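Local coordinates for cell surface protein (Putative S-layer protein) (Clostridioides difficile R20291, PDB 5NJL), which is a putative S-layer protein of the cell wall with an extended three-domain fold, mediates cell adhesion in vitro and probably acts as an adhesin, at residues Val18-Arg22 with Ile57-Glu61; Thr10-Ala14 with Val64-Gly68; Asp145-Thr151 with Phe185-Lys189; Glu118-Tyr123 with Leu166-Pro170. One frame throughout, in Å; residues are numbered along the deposited sequence. Where two conformers were deposited one is given.

Contact 1 (Val18-Arg22 with Ile57-Glu61). With SO4 (sulfate ion), chain B.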
loop_
_atom_site.group_PDB
_atom_site.type_symbol
_atom_site.label_atom_id
_atom_site.label_comp_id
_atom_site.label_asym_id
_atom_site.label_seq_id
_atom_site.Cartn_x
_atom_site.Cartn_y
_atom_site.Cartn_z
ATOM N N VAL A 18 6.046 -17.829 -6.892
ATOM C CA VAL A 18 7.459 -17.685 -7.284
ATOM C C VAL A 18 7.595 -16.942 -8.592
ATOM O O VAL A 18 8.415 -16.030 -8.693
ATOM C CB VAL A 18 8.184 -19.042 -7.335
ATOM C CG1 VAL A 18 9.514 -18.954 -8.078
ATOM C CG2 VAL A 18 8.373 -19.535 -5.918
ATOM N N SER A 19 6.787 -17.311 -9.579
ATOM C CA SER A 19 6.811 -16.644 -10.862
ATOM C C SER A 19 6.482 -15.160 -10.764
ATOM O O SER A 19 7.182 -14.328 -11.363
ATOM C CB SER A 19 5.878 -17.339 -11.845
ATOM O OG SER A 19 6.296 -18.681 -11.971
ATOM N N LYS A 20 5.447 -14.832 -10.004
ATOM C CA LYS A 20 5.058 -13.424 -9.820
ATOM C C LYS A 20 6.092 -12.628 -9.031
ATOM O O LYS A 20 6.441 -11.521 -9.428
ATOM C CB LYS A 20 3.686 -13.316 -9.150
ATOM C CG LYS A 20 2.550 -13.778 -10.059
ATOM C CD LYS A 20 1.174 -13.508 -9.437
ATOM C CE LYS A 20 0.040 -13.636 -10.453
ATOM N NZ LYS A 20 -0.399 -15.054 -10.588
ATOM N N VAL A 21 6.591 -13.187 -7.935
ATOM C CA VAL A 21 7.582 -12.495 -7.106
ATOM C C VAL A 21 8.920 -12.327 -7.854
ATOM O O VAL A 21 9.606 -11.305 -7.696
ATOM C CB VAL A 21 7.770 -13.184 -5.765
ATOM C CG1 VAL A 21 8.868 -12.532 -4.940
ATOM C CG2 VAL A 21 6.474 -13.146 -4.990
ATOM N N ARG A 22 9.283 -13.305 -8.674
ATOM C CA ARG A 22 10.484 -13.175 -9.502
ATOM C C ARG A 22 10.384 -11.924 -10.377
ATOM O O ARG A 22 11.353 -11.122 -10.454
ATOM C CB ARG A 22 10.723 -14.429 -10.371
ATOM C CG ARG A 22 11.889 -14.312 -11.364
ATOM C CD ARG A 22 11.981 -15.464 -12.379
ATOM N NE ARG A 22 12.289 -16.766 -11.751
ATOM C CZ ARG A 22 11.460 -17.824 -11.692
ATOM N NH1 ARG A 22 11.847 -18.929 -11.084
ATOM N NH2 ARG A 22 10.239 -17.794 -12.218
ATOM N N ILE A 57 15.278 -13.925 -5.452
ATOM C CA ILE A 57 14.166 -14.882 -5.528
ATOM C C ILE A 57 14.541 -16.309 -5.074
ATOM O O ILE A 57 13.701 -17.016 -4.511
ATOM C CB ILE A 57 13.536 -14.878 -6.949
ATOM C CG1 ILE A 57 12.251 -15.705 -7.003
ATOM C CG2 ILE A 57 14.522 -15.316 -8.026
ATOM C CD1 ILE A 57 11.135 -15.204 -6.106
ATOM N N ASP A 58 15.793 -16.717 -5.287
ATOM C CA ASP A 58 16.239 -18.034 -4.833
ATOM C C ASP A 58 16.125 -18.211 -3.329
ATOM O O ASP A 58 15.886 -19.324 -2.862
ATOM C CB ASP A 58 17.665 -18.399 -5.287
ATOM C CG ASP A 58 18.042 -19.810 -4.834
ATOM O OD1 ASP A 58 17.378 -20.761 -5.305
ATOM O OD2 ASP A 58 18.911 -19.964 -3.951
ATOM N N GLU A 59 16.217 -17.131 -2.559
ATOM C CA GLU A 59 16.017 -17.256 -1.124
ATOM C C GLU A 59 14.612 -17.767 -0.794
ATOM O O GLU A 59 14.450 -18.583 0.124
ATOM C CB GLU A 59 16.276 -15.944 -0.396
ATOM C CG GLU A 59 17.724 -15.497 -0.447
ATOM C CD GLU A 59 17.907 -14.181 0.274
ATOM O OE1 GLU A 59 17.747 -14.150 1.511
ATOM O OE2 GLU A 59 18.178 -13.189 -0.411
ATOM N N LEU A 60 13.618 -17.285 -1.540
ATOM C CA LEU A 60 12.235 -17.746 -1.375
ATOM C C LEU A 60 12.078 -19.172 -1.888
ATOM O O LEU A 60 11.471 -20.001 -1.222
ATOM C CB LEU A 60 11.246 -16.812 -2.077
ATOM C CG LEU A 60 9.797 -17.293 -2.152
ATOM C CD1 LEU A 60 9.230 -17.413 -0.758
ATOM C CD2 LEU A 60 8.993 -16.323 -2.992
ATOM N N GLU A 61 12.594 -19.445 -3.079
ATOM C CA GLU A 61 12.529 -20.804 -3.643
ATOM C C GLU A 61 13.123 -21.852 -2.718
ATOM O O GLU A 61 12.507 -22.899 -2.498
ATOM C CB GLU A 61 13.175 -20.882 -5.005
ATOM C CG GLU A 61 12.425 -20.121 -6.053
ATOM C CD GLU A 61 13.191 -19.999 -7.346
ATOM O OE1 GLU A 61 14.129 -19.140 -7.457
ATOM O OE2 GLU A 61 12.828 -20.754 -8.267
HETATM S S SO4 B . 7.870 -18.430 -15.219
HETATM O O1 SO4 B . 7.886 -18.804 -13.801
HETATM O O2 SO4 B . 8.902 -19.254 -15.904
HETATM O O3 SO4 B . 6.527 -18.713 -15.788
HETATM O O4 SO4 B . 8.164 -16.983 -15.384
#
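Val18 meets the second helix with both methyl groups. Its CG1 lies anti to the backbone N (chi1 165°) and rests 3.7 Å from CG of Glu61. The two side chains cross at about a right angle, and the valine methyl thus packs against the aliphatic part of the glutamate. CG2 of Val18 also lies near CG of Glu61 and, more loosely, CD2 of Leu60.

Ser19 points away from this interface. Its OG bonds to Thr15 O and lies beside a bound sulfate, probably from the crystallisation liquor, at a distance too short to be trusted.

Val21, about one turn after Val18, points toward the other helix. Its CG1 touches CD1 of Ile57 at 3.7 Å and comes within 4.3 Å of CD2 of Leu60. The same Ile57 CD1 lies 3.7 Å from the backbone N of Arg22, inserted against the backbone there.

Arg22 packs its CB 3.9 Å from CG1 of Ile57. Beyond that its chain bends at chi3, and the guanidinium swings back along the helix to Glu61. NH1 of Arg22 and OE2 of Glu61 form a long salt bridge of 3.5 Å. The two planar groups are turned 78° apart, and the oxygen approaches obliquely. NH2 of Arg22 lies 3.0 Å from the sulfate O1, which sits at the edge of the guanidinium. The cation is therefore placed between two anions at the surface.

The helices run nearly antiparallel, at 162°. Beneath them, Val21 and Leu60 pack on the sheet: both touch strands 40-45 and 72-79, and Leu60 also reaches strand 52-54.

Contact 2 (Thr10-Ala14 with Val64-Gly68). With SO4 (sulfate ion), chain H; SO4 (sulfate ion), chain J.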
loop_
_atom_site.group_PDB
_atom_site.type_symbol
_atom_site.label_atom_id
_atom_site.label_comp_id
_atom_site.label_asym_id
_atom_site.label_seq_id
_atom_site.Cartn_x
_atom_site.Cartn_y
_atom_site.Cartn_z
ATOM N N THR A 10 -1.398 -23.139 -1.163
ATOM C CA THR A 10 -0.654 -24.362 -0.888
ATOM C C THR A 10 0.785 -24.241 -1.405
ATOM O O THR A 10 1.100 -23.377 -2.241
ATOM C CB THR A 10 -1.300 -25.566 -1.563
ATOM O OG1 THR A 10 -1.224 -25.424 -2.988
ATOM C CG2 THR A 10 -2.784 -25.702 -1.128
ATOM N N LYS A 11 1.638 -25.133 -0.928
ATOM C CA LYS A 11 2.986 -25.233 -1.450
ATOM C C LYS A 11 2.991 -25.490 -2.958
ATOM O O LYS A 11 3.796 -24.896 -3.674
ATOM C CB LYS A 11 3.766 -26.316 -0.689
ATOM C CG LYS A 11 5.149 -26.618 -1.245
ATOM C CD LYS A 11 5.915 -27.497 -0.272
ATOM C CE LYS A 11 7.209 -27.967 -0.904
ATOM N NZ LYS A 11 8.076 -28.571 0.119
ATOM N N LYS A 12 2.098 -26.342 -3.455
ATOM C CA LYS A 12 1.978 -26.582 -4.908
ATOM C C LYS A 12 1.620 -25.300 -5.674
ATOM O O LYS A 12 2.142 -25.055 -6.764
ATOM C CB LYS A 12 0.868 -27.589 -5.237
ATOM C CG LYS A 12 1.001 -29.015 -4.729
ATOM C CD LYS A 12 -0.313 -29.740 -5.039
ATOM C CE LYS A 12 -0.417 -31.103 -4.378
ATOM N NZ LYS A 12 -1.726 -31.755 -4.698
ATOM N N GLU A 13 0.701 -24.511 -5.115
ATOM C CA GLU A 13 0.278 -23.249 -5.741
ATOM C C GLU A 13 1.370 -22.146 -5.676
ATOM O O GLU A 13 1.316 -21.172 -6.432
ATOM C CB GLU A 13 -1.003 -22.734 -5.081
ATOM C CG GLU A 13 -2.230 -23.554 -5.440
ATOM C CD GLU A 13 -3.456 -23.241 -4.582
ATOM O OE1 GLU A 13 -3.341 -22.726 -3.446
ATOM O OE2 GLU A 13 -4.562 -23.535 -5.064
ATOM N N ALA A 14 2.335 -22.301 -4.773
ATOM C CA ALA A 14 3.452 -21.344 -4.649
ATOM C C ALA A 14 4.326 -21.251 -5.910
ATOM O O ALA A 14 5.059 -20.278 -6.069
ATOM C CB ALA A 14 4.293 -21.659 -3.419
ATOM N N VAL A 64 10.632 -22.323 0.276
ATOM C CA VAL A 64 9.416 -22.999 -0.200
ATOM C C VAL A 64 9.722 -24.477 -0.454
ATOM O O VAL A 64 9.025 -25.343 0.070
ATOM C CB VAL A 64 8.845 -22.345 -1.469
ATOM C CG1 VAL A 64 7.724 -23.192 -2.078
ATOM C CG2 VAL A 64 8.332 -20.938 -1.163
ATOM N N ASN A 65 10.783 -24.765 -1.213
ATOM C CA ASN A 65 11.171 -26.170 -1.492
ATOM C C ASN A 65 11.402 -27.004 -0.225
ATOM O O ASN A 65 11.053 -28.180 -0.193
ATOM C CB ASN A 65 12.408 -26.259 -2.395
ATOM C CG ASN A 65 12.167 -25.720 -3.793
ATOM O OD1 ASN A 65 11.023 -25.541 -4.217
ATOM N ND2 ASN A 65 13.259 -25.444 -4.524
ATOM N N ALA A 66 11.978 -26.404 0.813
ATOM C CA ALA A 66 12.261 -27.118 2.047
ATOM C C ALA A 66 11.096 -27.141 3.056
ATOM O O ALA A 66 11.253 -27.657 4.153
ATOM C CB ALA A 66 13.499 -26.528 2.701
ATOM N N LEU A 67 9.945 -26.561 2.710
ATOM C CA LEU A 67 8.855 -26.392 3.671
ATOM C C LEU A 67 8.281 -27.767 4.038
ATOM O O LEU A 67 7.897 -28.540 3.155
ATOM C CB LEU A 67 7.757 -25.525 3.054
ATOM C CG LEU A 67 6.610 -25.083 3.940
ATOM C CD1 LEU A 67 7.123 -24.322 5.143
ATOM C CD2 LEU A 67 5.647 -24.252 3.111
ATOM N N GLY A 68 8.266 -28.066 5.327
ATOM C CA GLY A 68 7.854 -29.392 5.821
ATOM C C GLY A 68 6.359 -29.621 5.755
ATOM O O GLY A 68 5.573 -28.677 5.536
HETATM S S SO4 H . 6.735 -31.947 -0.834
HETATM O O1 SO4 H . 8.114 -31.508 -1.163
HETATM O O2 SO4 H . 6.661 -33.417 -1.030
HETATM O O3 SO4 H . 5.802 -31.292 -1.787
HETATM O O4 SO4 H . 6.394 -31.625 0.578
HETATM S S SO4 J . -5.250 -31.783 -5.397
HETATM O O1 SO4 J . -5.455 -31.972 -3.939
HETATM O O2 SO4 J . -4.883 -33.067 -6.037
HETATM O O3 SO4 J . -6.512 -31.285 -5.990
HETATM O O4 SO4 J . -4.154 -30.807 -5.623
#
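The C-terminal end of helix 57-65 receives the ammonium group of Lys11, which comes from the turn between strand 5-10 and helix 14-25. Lys11 is extended throughout, with CG anti to the backbone N (chi1 174°). This stretches the chain across to the carbonyls of the helix end and of the turn after it. NZ of Lys11 donates to O of Asn65 at 3.0 Å, from above the carbonyl plane. NZ of Lys11 also donates to O of Leu67 at 3.0 Å, here in the carbonyl plane and on a lone pair. A weak third bond runs to Val64 O, which also lies 3.3 Å from CE of Lys11. A sulfate oxygen adds a further bond to the same ammonium. The positive charge would suit the negative end of the helix dipole.

Below the lysine, CB of Ala14 packs 4.0 Å from CG1 of Val64. Ala14, Val64 and Leu67 all touch Ile211 of strand 204-212, which closes this apolar patch from the sheet side.

The turn carrying Lys11 is itself held by two bonds. OG1 of Thr10 accepts from N of Glu13 at 3.0 Å, and OE1 of Glu13 accepts from N of Thr10 at 3.0 Å. This is an ST motif with the reciprocal pattern of a capping box.

Contact 3 (Asp145-Thr151 with Phe185-Lys189). With SO4 (sulfate ion), chain I.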
loop_
_atom_site.group_PDB
_atom_site.type_symbol
_atom_site.label_atom_id
_atom_site.label_comp_id
_atom_site.label_asym_id
_atom_site.label_seq_id
_atom_site.Cartn_x
_atom_site.Cartn_y
_atom_site.Cartn_z
ATOM N N ASP A 145 1.410 41.870 -11.189
ATOM C CA ASP A 145 2.721 42.503 -11.056
ATOM C C ASP A 145 2.573 43.736 -10.116
ATOM O O ASP A 145 1.562 44.425 -10.156
ATOM C CB ASP A 145 3.280 42.997 -12.399
ATOM C CG ASP A 145 3.368 41.910 -13.476
ATOM O OD1 ASP A 145 4.088 40.913 -13.255
ATOM O OD2 ASP A 145 2.777 42.110 -14.579
ATOM N N LYS A 146 3.545 43.943 -9.234
ATOM C CA LYS A 146 3.536 45.105 -8.323
ATOM C C LYS A 146 3.843 46.423 -9.033
ATOM O O LYS A 146 3.284 47.446 -8.661
ATOM C CB LYS A 146 4.551 44.908 -7.201
ATOM C CG LYS A 146 4.186 43.757 -6.279
ATOM C CD LYS A 146 5.229 43.564 -5.192
ATOM C CE LYS A 146 4.637 42.799 -4.001
ATOM N NZ LYS A 146 5.742 42.311 -3.148
ATOM N N THR A 147 4.703 46.399 -10.050
ATOM C CA THR A 147 5.185 47.636 -10.665
ATOM C C THR A 147 5.159 47.603 -12.193
ATOM O O THR A 147 4.941 46.559 -12.809
ATOM C CB THR A 147 6.637 47.972 -10.224
ATOM O OG1 THR A 147 7.539 46.971 -10.705
ATOM C CG2 THR A 147 6.770 48.089 -8.697
ATOM N N ASP A 148 5.338 48.782 -12.770
ATOM C CA ASP A 148 5.521 49.001 -14.206
ATOM C C ASP A 148 4.272 48.684 -15.002
ATOM O O ASP A 148 3.205 49.109 -14.578
ATOM C CB ASP A 148 6.816 48.335 -14.666
ATOM C CG ASP A 148 8.043 48.904 -13.897
ATOM O OD1 ASP A 148 8.211 50.176 -13.846
ATOM O OD2 ASP A 148 8.796 48.097 -13.318
ATOM N N THR A 149 4.342 47.952 -16.111
ATOM C CA THR A 149 3.117 47.692 -16.872
ATOM C C THR A 149 2.464 46.446 -16.277
ATOM O O THR A 149 2.901 45.312 -16.550
ATOM C CB THR A 149 3.414 47.480 -18.361
ATOM O OG1 THR A 149 4.033 48.661 -18.874
ATOM C CG2 THR A 149 2.133 47.165 -19.153
ATOM N N VAL A 150 1.420 46.666 -15.482
ATOM C CA VAL A 150 0.879 45.643 -14.596
ATOM C C VAL A 150 0.025 44.650 -15.386
ATOM O O VAL A 150 -0.972 45.031 -16.015
ATOM C CB VAL A 150 0.086 46.276 -13.431
ATOM C CG1 VAL A 150 -0.706 45.237 -12.640
ATOM C CG2 VAL A 150 1.023 47.041 -12.533
ATOM N N THR A 151 0.434 43.386 -15.318
ATOM C CA THR A 151 -0.306 42.253 -15.858
ATOM C C THR A 151 -0.777 41.349 -14.736
ATOM O O THR A 151 -0.397 41.517 -13.577
ATOM C CB THR A 151 0.537 41.413 -16.869
ATOM O OG1 THR A 151 1.498 40.585 -16.191
ATOM C CG2 THR A 151 1.236 42.315 -17.912
ATOM N N PHE A 185 10.471 40.273 -16.374
ATOM C CA PHE A 185 9.492 39.225 -16.006
ATOM C C PHE A 185 8.105 39.838 -15.763
ATOM O O PHE A 185 7.999 40.851 -15.095
ATOM C CB PHE A 185 9.941 38.512 -14.743
ATOM C CG PHE A 185 8.948 37.490 -14.239
ATOM C CD1 PHE A 185 8.913 36.219 -14.794
ATOM C CD2 PHE A 185 8.045 37.809 -13.244
ATOM C CE1 PHE A 185 8.002 35.273 -14.347
ATOM C CE2 PHE A 185 7.125 36.870 -12.790
ATOM C CZ PHE A 185 7.109 35.597 -13.339
ATOM N N ARG A 186 7.064 39.233 -16.324
ATOM C CA ARG A 186 5.680 39.646 -16.075
ATOM C C ARG A 186 4.890 38.382 -15.719
ATOM O O ARG A 186 5.127 37.309 -16.312
ATOM C CB ARG A 186 5.053 40.305 -17.304
ATOM C CG ARG A 186 5.704 41.611 -17.771
ATOM C CD ARG A 186 5.358 42.780 -16.861
ATOM N NE ARG A 186 6.199 42.876 -15.675
ATOM C CZ ARG A 186 6.043 43.761 -14.682
ATOM N NH1 ARG A 186 5.083 44.672 -14.719
ATOM N NH2 ARG A 186 6.875 43.744 -13.641
ATOM N N VAL A 187 3.967 38.489 -14.767
ATOM C CA VAL A 187 3.242 37.278 -14.315
ATOM C C VAL A 187 2.383 36.649 -15.410
ATOM O O VAL A 187 2.109 35.438 -15.359
ATOM C CB VAL A 187 2.407 37.497 -13.039
ATOM C CG1 VAL A 187 3.326 37.821 -11.866
ATOM C CG2 VAL A 187 1.332 38.542 -13.219
ATOM N N ASN A 188 1.925 37.435 -16.388
ATOM C CA ASN A 188 1.121 36.855 -17.475
ATOM C C ASN A 188 1.901 35.913 -18.394
ATOM O O ASN A 188 1.292 35.270 -19.198
ATOM C CB ASN A 188 0.350 37.892 -18.304
ATOM C CG ASN A 188 1.243 38.764 -19.173
ATOM O OD1 ASN A 188 2.453 38.886 -18.977
ATOM N ND2 ASN A 188 0.612 39.409 -20.131
ATOM N N LYS A 189 3.207 35.828 -18.252
ATOM C CA LYS A 189 4.003 34.807 -18.947
ATOM C C LYS A 189 4.055 33.425 -18.222
ATOM O O LYS A 189 4.575 32.456 -18.780
ATOM C CB LYS A 189 5.412 35.331 -19.183
ATOM C CG LYS A 189 5.460 36.605 -20.026
ATOM C CD LYS A 189 4.741 36.450 -21.370
ATOM C CE LYS A 189 5.061 37.593 -22.324
ATOM N NZ LYS A 189 4.144 37.574 -23.494
HETATM S S SO4 I . 4.181 34.024 -25.279
HETATM O O1 SO4 I . 5.500 34.474 -24.769
HETATM O O2 SO4 I . 3.813 32.710 -24.708
HETATM O O3 SO4 I . 4.251 33.921 -26.758
HETATM O O4 SO4 I . 3.141 35.002 -24.881
HETATM O O HOH W 1 6.487 44.130 -10.558
#
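Arg186 lies flat against the carboxylate of Asp145 and reaches into the loop that follows it. The stacking is close. CG of Asp145 sits 3.4 Å above the centre of the guanidinium plane of Arg186, and the two planes are only 16° apart. The salt bridge between OD2 of Asp145 and NH1 of Arg186 is thus one of charge alone, since no N-H points at the oxygen.

The hydrogen bonds of Arg186 lie instead in the guanidinium plane. NH1 of Arg186 donates to O of Thr147 at 2.7 Å, nearly along the C=O axis, and the bond is almost straight at 173°. The same NH1 donates to O of Thr149 at 2.9 Å, from above that carbonyl plane. NE of Arg186 turns back to O of Phe185. Bends at chi2 and chi3 fold the chain into this position. A water joins Thr147 N to NH2 of Arg186, weakly on the arginine side.

Asp145 spends its carboxylate oxygens differently. OD1 of Asp145 accepts from N of Val187 at 2.9 Å, on the syn side. OD2 of Asp145 accepts from both OG1 of Thr151, at 2.6 Å, and N of Thr151, from one face of its plane. OG1 of Thr151 in turn accepts from N of Asn188 at 3.2 Å.

Van der Waals contact adds to this: CG2 of Val187 rests against O and OG1 of Thr151, while the valine side chain also packs on Leu143 and Ala126.

With Asp145 N bonded to Thr151 O, this is consistent with the loop of a beta hairpin between strands 138-145 and 152-158, its carbonyls gathered by one arginine and its base closed by an aspartate.

Contact 4 (Glu118-Tyr123 with Leu166-Pro170). With SO4 (sulfate ion), chain M.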
loop_
_atom_site.group_PDB
_atom_site.type_symbol
_atom_site.label_atom_id
_atom_site.label_comp_id
_atom_site.label_asym_id
_atom_site.label_seq_id
_atom_site.Cartn_x
_atom_site.Cartn_y
_atom_site.Cartn_z
ATOM N N GLU A 118 6.349 37.419 2.711
ATOM C CA GLU A 118 7.345 36.832 1.807
ATOM C C GLU A 118 8.025 37.832 0.901
ATOM O O GLU A 118 7.379 38.739 0.356
ATOM C CB GLU A 118 6.735 35.742 0.908
ATOM C CG GLU A 118 6.779 34.356 1.489
ATOM C CD GLU A 118 8.140 33.697 1.443
ATOM O OE1 GLU A 118 9.099 34.203 0.806
ATOM O OE2 GLU A 118 8.233 32.630 2.071
ATOM N N THR A 119 9.327 37.621 0.721
ATOM C CA THR A 119 10.153 38.417 -0.172
ATOM C C THR A 119 10.861 37.542 -1.202
ATOM O O THR A 119 11.778 38.017 -1.849
ATOM C CB THR A 119 11.218 39.214 0.629
ATOM O OG1 THR A 119 12.104 38.307 1.299
ATOM C CG2 THR A 119 10.561 40.110 1.661
ATOM N N ASN A 120 10.451 36.274 -1.361
ATOM C CA ASN A 120 11.110 35.353 -2.291
ATOM C C ASN A 120 10.235 34.963 -3.476
ATOM O O ASN A 120 9.020 34.896 -3.355
ATOM C CB ASN A 120 11.538 34.080 -1.563
ATOM C CG ASN A 120 12.666 34.336 -0.577
ATOM O OD1 ASN A 120 13.773 34.701 -0.969
ATOM N ND2 ASN A 120 12.382 34.166 0.691
ATOM N N GLY A 121 10.890 34.647 -4.591
ATOM C CA GLY A 121 10.236 34.169 -5.796
ATOM C C GLY A 121 9.134 35.109 -6.250
ATOM O O GLY A 121 9.321 36.333 -6.280
ATOM N N ILE A 122 7.956 34.543 -6.513
ATOM C CA ILE A 122 6.835 35.304 -7.068
ATOM C C ILE A 122 6.354 36.374 -6.083
ATOM O O ILE A 122 6.032 37.484 -6.492
ATOM C CB ILE A 122 5.696 34.365 -7.529
ATOM C CG1 ILE A 122 6.194 33.517 -8.699
ATOM C CG2 ILE A 122 4.456 35.166 -7.946
ATOM C CD1 ILE A 122 5.251 32.401 -9.118
ATOM N N TYR A 123 6.382 36.070 -4.785
ATOM C CA TYR A 123 5.937 37.015 -3.774
ATOM C C TYR A 123 6.671 38.363 -3.788
ATOM O O TYR A 123 6.081 39.379 -3.417
ATOM C CB TYR A 123 6.077 36.438 -2.375
ATOM C CG TYR A 123 5.239 35.222 -2.071
ATOM C CD1 TYR A 123 3.879 35.344 -1.787
ATOM C CD2 TYR A 123 5.830 33.962 -1.970
ATOM C CE1 TYR A 123 3.121 34.232 -1.463
ATOM C CE2 TYR A 123 5.081 32.833 -1.640
ATOM C CZ TYR A 123 3.737 32.971 -1.388
ATOM O OH TYR A 123 2.989 31.864 -1.060
ATOM N N LEU A 166 5.121 29.122 -4.553
ATOM C CA LEU A 166 5.260 30.431 -5.196
ATOM C C LEU A 166 6.649 31.059 -4.999
ATOM O O LEU A 166 6.958 32.070 -5.635
ATOM C CB LEU A 166 4.167 31.381 -4.712
ATOM C CG LEU A 166 2.735 30.921 -4.971
ATOM C CD1 LEU A 166 1.733 31.923 -4.425
ATOM C CD2 LEU A 166 2.506 30.688 -6.449
ATOM N N THR A 167 7.494 30.466 -4.130
ATOM C CA THR A 167 8.900 30.849 -4.047
ATOM C C THR A 167 9.762 30.200 -5.133
ATOM O O THR A 167 10.862 30.675 -5.389
ATOM C CB THR A 167 9.536 30.551 -2.662
ATOM O OG1 THR A 167 9.685 29.142 -2.490
ATOM C CG2 THR A 167 8.687 31.099 -1.559
ATOM N N ALA A 168 9.279 29.130 -5.769
ATOM C CA ALA A 168 9.980 28.476 -6.853
ATOM C C ALA A 168 9.732 29.167 -8.204
ATOM O O ALA A 168 8.728 29.852 -8.422
ATOM C CB ALA A 168 9.576 27.007 -6.943
ATOM N N ASN A 169 10.645 28.922 -9.124
ATOM C CA ASN A 169 10.555 29.446 -10.474
ATOM C C ASN A 169 9.365 28.840 -11.196
ATOM O O ASN A 169 9.253 27.614 -11.278
ATOM C CB ASN A 169 11.828 29.101 -11.256
ATOM C CG ASN A 169 13.044 29.894 -10.804
ATOM O OD1 ASN A 169 12.993 30.674 -9.874
ATOM N ND2 ASN A 169 14.148 29.726 -11.534
ATOM N N PRO A 170 8.456 29.684 -11.713
ATOM C CA PRO A 170 7.393 29.141 -12.519
ATOM C C PRO A 170 7.898 28.801 -13.922
ATOM O O PRO A 170 9.039 29.090 -14.250
ATOM C CB PRO A 170 6.372 30.288 -12.546
ATOM C CG PRO A 170 7.227 31.518 -12.499
ATOM C CD PRO A 170 8.351 31.148 -11.578
HETATM S S SO4 M . 13.885 35.853 -5.654
HETATM O O1 SO4 M . 14.059 34.934 -4.501
HETATM O O2 SO4 M . 15.102 36.681 -5.817
HETATM O O3 SO4 M . 13.640 35.077 -6.896
HETATM O O4 SO4 M . 12.736 36.759 -5.421
HETATM O O HOH W 2 4.163 29.354 -1.549
#
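Ile122 and Tyr123 lie in the short, weakly bonded helix around 122-125, and the irregular loop 166-170 packs against it. One backbone hydrogen bond joins the two, from N of Ile122 to O of Leu166 at 2.8 Å. Just before it, Gly121 has a positive phi of 54°. CA of Gly121 approaches O of Thr167 at 3.6 Å in a CA-H...O contact, and the backbones come very close here.

Apolar contacts flank this bond. CD1 of Ile122 and CG of Pro170 meet tip to tip at 4.0 Å. Leu166 crosses Tyr123 at about a right angle, with CB of Leu166 3.5 Å from CE2 of Tyr123. Leu166 was modelled in two conformers; the side-chain contacts given are those of one. CG2 of Thr167 sits at the edge of the Tyr123 ring, near its plane. A face of the same ring is covered by CG of Glu118, offset toward the rim. Helix 101-115 adds Ile111, which touches both Tyr123 and Leu166, and Val128 of strand 126-133 does the same.

Polar groups hold the outer turn. ND2 of Asn120 meets OE1 of Glu118 on its syn lone pair, while N of Asn120 comes nearly along the C-O axis of the same oxygen. The bend of Glu118 at chi2 (-76°) folds the carboxylate back over the turn. OG1 of Thr167 bonds to Asp165. N of Gly121 points straight at a sulfate oxygen, O1, at 3.2 Å, although O4 of that sulfate is nearer to N of Gly121, at 2.9 Å.

A water bridges the two segments: it lies 2.8 Å from OH of Tyr123 and accepts from N of Leu166 at 3.2 Å.

Overall arrangement
The contacts form two pairs at separate places in an elongated chain. Contacts 1 and 2 share helix 57-65, and their centres are about 12 Å apart. Both lie beside the five-stranded mixed sheet, and contact 1 is nested within the loop closed by contact 2. Contacts 3 and 4 follow later in the chain, about 14 Å apart between centres, with alternating segments. They touch where Lys146 NZ meets Tyr123 O at 3.0 Å and where Phe185 packs on Pro170. Centres of different pairs are about 50 to 69 Å apart, on opposite sides of the chain's centre. This is consistent with separate domains of the extended three-domain fold.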